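Side-chain contact in lipoteichoic acid primase (Listeria monocytogenes, PDB 4UOP), which belongs, through its extracellular catalytic domain, to the sulfatase-like family of alpha/beta enzymes and carries a bound magnesium ion: residues I288-L293 and K308-D313. Residues are numbered along the deposited sequence; the frame is centred on the assembly and turned at random.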
ATOM      1  N   ILE B 288      14.684  -3.411 -10.405  1.00 21.24           N
ATOM      2  CA  ILE B 288      14.778  -2.848 -11.755  1.00 22.90           C
ATOM      3  C   ILE B 288      13.593  -3.345 -12.582  1.00 23.16           C
ATOM      4  O   ILE B 288      13.401  -4.555 -12.762  1.00 21.51           O
ATOM      5  CB  ILE B 288      16.095  -3.268 -12.433  1.00 22.77           C
ATOM      6  CG1 ILE B 288      17.321  -2.915 -11.560  1.00 23.80           C
ATOM      7  CG2 ILE B 288      16.180  -2.678 -13.836  1.00 23.99           C
ATOM      8  CD1 ILE B 288      17.557  -1.429 -11.305  1.00 24.66           C
ATOM      9  N   LYS B 289      12.774  -2.414 -13.057  1.00 24.19           N
ATOM     10  CA  LYS B 289      11.708  -2.756 -13.993  1.00 27.11           C
ATOM     11  C   LYS B 289      12.341  -2.852 -15.374  1.00 26.35           C
ATOM     12  O   LYS B 289      12.631  -1.820 -16.005  1.00 25.11           O
ATOM     13  CB  LYS B 289      10.601  -1.712 -13.961  1.00 30.59           C
ATOM     14  CG  LYS B 289       9.925  -1.602 -12.612  1.00 35.52           C
ATOM     15  CD  LYS B 289       8.434  -1.353 -12.760  1.00 41.06           C
ATOM     16  CE  LYS B 289       7.730  -1.383 -11.412  1.00 44.31           C
ATOM     17  NZ  LYS B 289       8.026  -0.175 -10.597  1.00 45.92           N
ATOM     18  N   THR B 290      12.593  -4.076 -15.828  1.00 24.33           N
ATOM     19  CA  THR B 290      13.463  -4.275 -16.981  1.00 25.74           C
ATOM     20  C   THR B 290      12.808  -3.799 -18.277  1.00 28.74           C
ATOM     21  O   THR B 290      13.514  -3.396 -19.196  1.00 28.19           O
ATOM     22  CB  THR B 290      13.931  -5.733 -17.136  1.00 25.32           C
ATOM     23  OG1 THR B 290      12.792  -6.609 -17.129  1.00 25.91           O
ATOM     24  CG2 THR B 290      14.881  -6.113 -16.002  1.00 25.21           C
ATOM     25  N   ASP B 291      11.479  -3.842 -18.352  1.00 30.67           N
ATOM     26  CA  ASP B 291      10.780  -3.354 -19.544  1.00 34.50           C
ATOM     27  C   ASP B 291      10.827  -1.823 -19.661  1.00 34.30           C
ATOM     28  O   ASP B 291      10.588  -1.293 -20.742  1.00 36.01           O
ATOM     29  CB  ASP B 291       9.337  -3.906 -19.642  1.00 38.92           C
ATOM     30  CG  ASP B 291       8.437  -3.459 -18.504  1.00 43.12           C
ATOM     31  OD1 ASP B 291       8.678  -2.369 -17.923  1.00 48.71           O
ATOM     32  OD2 ASP B 291       7.480  -4.230 -18.184  1.00 51.54           O
ATOM     33  N   GLN B 292      11.163  -1.136 -18.565  1.00 31.82           N
ATOM     34  CA  GLN B 292      11.324   0.315 -18.550  1.00 32.79           C
ATOM     35  C   GLN B 292      12.764   0.791 -18.757  1.00 30.32           C
ATOM     36  O   GLN B 292      13.023   1.994 -18.721  1.00 30.35           O
ATOM     37  CB  GLN B 292      10.805   0.904 -17.243  1.00 35.68           C
ATOM     38  CG  GLN B 292       9.312   0.692 -17.039  1.00 39.83           C
ATOM     39  CD  GLN B 292       8.667   1.681 -16.082  1.00 43.17           C
ATOM     40  OE1 GLN B 292       9.004   2.868 -16.068  1.00 45.37           O
ATOM     41  NE2 GLN B 292       7.677   1.215 -15.340  1.00 46.43           N
ATOM     42  N   LEU B 293      13.702  -0.128 -18.969  1.00 28.28           N
ATOM     43  CA  LEU B 293      15.092   0.268 -19.218  1.00 27.55           C
ATOM     44  C   LEU B 293      15.202   1.008 -20.548  1.00 27.86           C
ATOM     45  O   LEU B 293      14.426   0.748 -21.468  1.00 25.57           O
ATOM     46  CB  LEU B 293      16.022  -0.955 -19.258  1.00 27.35           C
ATOM     47  CG  LEU B 293      16.309  -1.644 -17.921  1.00 25.91           C
ATOM     48  CD1 LEU B 293      16.977  -2.992 -18.151  1.00 26.43           C
ATOM     49  CD2 LEU B 293      17.180  -0.763 -17.037  1.00 26.89           C
ATOM     50  N   LYS B 308       8.208 -14.778 -20.582  1.00 23.47           N
ATOM     51  CA  LYS B 308       7.669 -13.759 -21.470  1.00 24.79           C
ATOM     52  C   LYS B 308       6.289 -13.350 -20.990  1.00 26.34           C
ATOM     53  O   LYS B 308       5.303 -13.438 -21.727  1.00 25.94           O
ATOM     54  CB  LYS B 308       7.649 -14.254 -22.924  1.00 26.28           C
ATOM     55  CG  LYS B 308       9.039 -14.456 -23.495  1.00 28.20           C
ATOM     56  CD  LYS B 308       8.991 -14.820 -24.974  1.00 31.08           C
ATOM     57  CE  LYS B 308      10.293 -15.450 -25.447  1.00 34.47           C
ATOM     58  NZ  LYS B 308      10.228 -15.829 -26.888  1.00 37.24           N
ATOM     59  N   ALA B 309       6.241 -12.893 -19.740  1.00 25.04           N
ATOM     60  CA  ALA B 309       5.043 -12.370 -19.138  1.00 26.35           C
ATOM     61  C   ALA B 309       5.512 -11.402 -18.077  1.00 27.62           C
ATOM     62  O   ALA B 309       6.501 -11.672 -17.397  1.00 27.16           O
ATOM     63  CB  ALA B 309       4.229 -13.492 -18.518  1.00 26.86           C
ATOM     64  N   GLU B 310       4.849 -10.261 -17.954  1.00 28.38           N
ATOM     65  CA  GLU B 310       5.189  -9.316 -16.900  1.00 29.32           C
ATOM     66  C   GLU B 310       3.983  -9.111 -15.987  1.00 27.64           C
ATOM     67  O   GLU B 310       2.843  -9.136 -16.442  1.00 26.97           O
ATOM     68  CB  GLU B 310       5.747  -7.990 -17.454  1.00 34.24           C
ATOM     69  CG  GLU B 310       7.121  -8.105 -18.134  1.00 36.42           C
ATOM     70  CD  GLU B 310       8.364  -8.120 -17.207  1.00 39.37           C
ATOM     71  OE1 GLU B 310       8.310  -8.476 -15.980  1.00 32.98           O
ATOM     72  OE2 GLU B 310       9.457  -7.772 -17.745  1.00 37.80           O
ATOM     73  N   PRO B 311       4.230  -8.930 -14.679  1.00 26.24           N
ATOM     74  CA  PRO B 311       5.555  -8.736 -14.074  1.00 25.82           C
ATOM     75  C   PRO B 311       6.287 -10.013 -13.658  1.00 24.35           C
ATOM     76  O   PRO B 311       7.257  -9.932 -12.896  1.00 25.10           O
ATOM     77  CB  PRO B 311       5.233  -7.890 -12.856  1.00 25.34           C
ATOM     78  CG  PRO B 311       3.918  -8.427 -12.415  1.00 25.54           C
ATOM     79  CD  PRO B 311       3.164  -8.743 -13.682  1.00 25.36           C
ATOM     80  N   ALA B 312       5.851 -11.167 -14.170  1.00 23.20           N
ATOM     81  CA  ALA B 312       6.423 -12.441 -13.794  1.00 21.37           C
ATOM     82  C   ALA B 312       7.931 -12.458 -13.928  1.00 21.03           C
ATOM     83  O   ALA B 312       8.620 -12.898 -13.008  1.00 19.84           O
ATOM     84  CB  ALA B 312       5.815 -13.580 -14.617  1.00 22.23           C
ATOM     85  N   ASP B 313       8.462 -11.985 -15.049  1.00 20.43           N
ATOM     86  CA  ASP B 313       9.897 -12.112 -15.255  1.00 20.27           C
ATOM     87  C   ASP B 313      10.690 -11.367 -14.188  1.00 19.38           C
ATOM     88  O   ASP B 313      11.627 -11.926 -13.650  1.00 19.40           O
ATOM     89  CB  ASP B 313      10.363 -11.631 -16.617  1.00 20.95           C
ATOM     90  CG  ASP B 313      11.753 -12.145 -16.948  1.00 20.93           C
ATOM     91  OD1 ASP B 313      12.010 -13.364 -16.774  1.00 20.18           O
ATOM     92  OD2 ASP B 313      12.612 -11.335 -17.362  1.00 21.64           O
TER
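Glu310 meets Thr290 with its carboxylate and Asp291 mainly along its chain, and the two partners receive it very differently. On the buried side, Thr290 OG1 lies 3.6 Å from Glu310 OE2, the two side chains crossing at about a right angle; no hydrogen bond joins them, and the hydroxyl is instead hydrogen-bonded to Asp314 OD1. Threonine suits this place: with chi1 at 53° its hydroxyl sits between backbone N and carbonyl carbon and meets Asp314, while the methyl stays beside the backbone N. The bend of Glu310 at chi2 (-81°) turns the carboxylate so that OE2 faces Thr290 while OE1 accepts a weak hydrogen bond from Asp314 N. Asp314, within the short helix 312-315, thus bonds to both sides of the contact.

The solvent side is looser. Asp291, exposed, slides past Glu310 in the opposite direction, its OD2 coming 3.9 Å from Glu310 CG. Asp291 OD2 also stands 4.1 Å from Glu310 OE2, with the carboxylate planes 67° apart, a like-charge approach that may raise the pKa of either group slightly. An aspartate suits this exposed place, where water can probably screen its charge from Glu310.

Only 108 Å² is buried in all, and each segment has further neighbours. The 3-10 turn 290-292 belongs to the loop after strand 277-283, with Ile288 and Leu293 packed on helix 246-271 and Lys289 salt-bridged to Asp228 of the second subunit. Segment 308-313 leads into helix 312-315, its Ala309, Pro311 and Ala312 resting on Met388 of strand 387-390.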